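Local coordinates for protein pheromone from Euplotes raikovi Er-13 (Euplotes raikovi, PDB 6E6N) that probably acts as a secreted mating pheromone, a small disulfide-rich signalling protein through which the ciliate recognises cells of its own or another mating type, at residues E2-A6 with D17-A21. Numbering follows the deposited sequence.
Sequences ECAIA and DAACA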
loop_
_atom_site.group_PDB
_atom_site.type_symbol
_atom_site.label_atom_id
_atom_site.label_comp_id
_atom_site.label_asym_id
_atom_site.label_seq_id
_atom_site.Cartn_x
_atom_site.Cartn_y
_atom_site.Cartn_z
ATOM N N GLU A 2 -6.290 7.099 0.349
ATOM C CA GLU A 2 -5.335 6.846 1.404
ATOM C C GLU A 2 -4.373 5.721 1.033
ATOM O O GLU A 2 -3.184 5.779 1.348
ATOM C CB GLU A 2 -6.134 6.455 2.658
ATOM C CG GLU A 2 -5.342 6.102 3.864
ATOM C CD GLU A 2 -6.220 5.825 5.092
ATOM O OE1 GLU A 2 -7.413 6.210 5.082
ATOM O OE2 GLU A 2 -5.715 5.233 6.070
ATOM N N CYS A 3 -4.853 4.709 0.332
ATOM C CA CYS A 3 -3.995 3.591 -0.061
ATOM C C CYS A 3 -2.999 3.999 -1.145
ATOM O O CYS A 3 -1.808 3.679 -1.065
ATOM C CB CYS A 3 -4.881 2.437 -0.532
ATOM S SG CYS A 3 -3.956 0.901 -0.879
ATOM N N ALA A 4 -3.468 4.707 -2.169
ATOM C CA ALA A 4 -2.568 5.208 -3.219
ATOM C C ALA A 4 -1.512 6.161 -2.636
ATOM O O ALA A 4 -0.332 6.104 -3.001
ATOM C CB ALA A 4 -3.336 5.905 -4.312
ATOM N N ILE A 5 -1.919 7.003 -1.663
ATOM C CA ILE A 5 -0.982 7.883 -1.058
ATOM C C ILE A 5 0.108 7.096 -0.309
ATOM O O ILE A 5 1.298 7.377 -0.433
ATOM C CB ILE A 5 -1.702 8.915 -0.120
ATOM C CG1 ILE A 5 -2.523 9.898 -0.945
ATOM C CG2 ILE A 5 -0.711 9.655 0.779
ATOM C CD1 ILE A 5 -3.520 10.668 -0.109
ATOM N N ALA A 6 -0.295 6.073 0.437
ATOM C CA ALA A 6 0.683 5.256 1.185
ATOM C C ALA A 6 1.680 4.607 0.277
ATOM O O ALA A 6 2.872 4.613 0.527
ATOM C CB ALA A 6 -0.088 4.225 2.036
ATOM N N ASP A 17 -0.932 -2.269 4.916
ATOM C CA ASP A 17 -2.061 -2.897 5.544
ATOM C C ASP A 17 -3.015 -1.906 6.235
ATOM O O ASP A 17 -4.247 -1.981 6.074
ATOM C CB ASP A 17 -1.588 -3.936 6.588
ATOM C CG ASP A 17 -2.758 -4.627 7.225
ATOM O OD1 ASP A 17 -3.388 -5.438 6.555
ATOM O OD2 ASP A 17 -3.091 -4.253 8.344
ATOM N N ALA A 18 -2.447 -0.979 6.980
ATOM C CA ALA A 18 -3.253 -0.012 7.744
ATOM C C ALA A 18 -3.914 0.989 6.802
ATOM O O ALA A 18 -5.106 1.275 6.960
ATOM C CB ALA A 18 -2.375 0.721 8.735
ATOM N N ALA A 19 -3.187 1.458 5.766
ATOM C CA ALA A 19 -3.726 2.531 4.914
ATOM C C ALA A 19 -4.764 1.986 3.943
ATOM O O ALA A 19 -5.656 2.728 3.521
ATOM C CB ALA A 19 -2.639 3.149 4.123
ATOM N N CYS A 20 -4.737 0.685 3.634
ATOM C CA CYS A 20 -5.569 0.127 2.563
ATOM C C CYS A 20 -6.717 -0.726 3.072
ATOM O O CYS A 20 -7.645 -1.075 2.306
ATOM C CB CYS A 20 -4.691 -0.664 1.623
ATOM S SG CYS A 20 -3.282 0.270 0.924
ATOM N N ALA A 21 -6.682 -1.047 4.359
ATOM C CA ALA A 21 -7.809 -1.738 5.012
ATOM C C ALA A 21 -9.070 -0.937 4.726
ATOM O O ALA A 21 -9.032 0.289 4.787
ATOM C CB ALA A 21 -7.581 -1.881 6.484
#
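C3 and C20 reach each other with different first torsions. C3 turns its SG away from the backbone N (chi1 -173°); in C20 the sulfur is instead opposite the carbonyl carbon (chi1 -55°). The two sulfurs join in a disulfide, SG to SG 2.0 Å, with a torsion of 84° about the S-S bond, close to the relaxed right angle. The bridge brings the CA atoms of C3 and C20 to 4.6 Å, and helices 2-8 and 13-20 lie close together. A19 fills the interface beside the disulfide. Its CB meets the CB of A6 at 3.5 Å, tighter than usual for two methyl groups. The methyls are pressed together, and side chains this short let the two helices come near each other. E2 runs out extended and lies against A19. Its CG lies 3.4 Å from the A19 O, and its OE2 is 3.5 Å from the A19 CA. These are packing contacts; no hydrogen bond links the two segments. The pair is joined by the covalent bridge and by packing of A6, A19 and the E2 chain. The C3 and C20 side chains also touch helix 24-37, both at C30, with A26 next to C3 and T27 next to C20. C30 is itself bonded to C16, so two disulfides meet here. The arrangement is characteristic of the Euplotes raikovi pheromone fold, a compact three-helix bundle cross-linked by three disulfides.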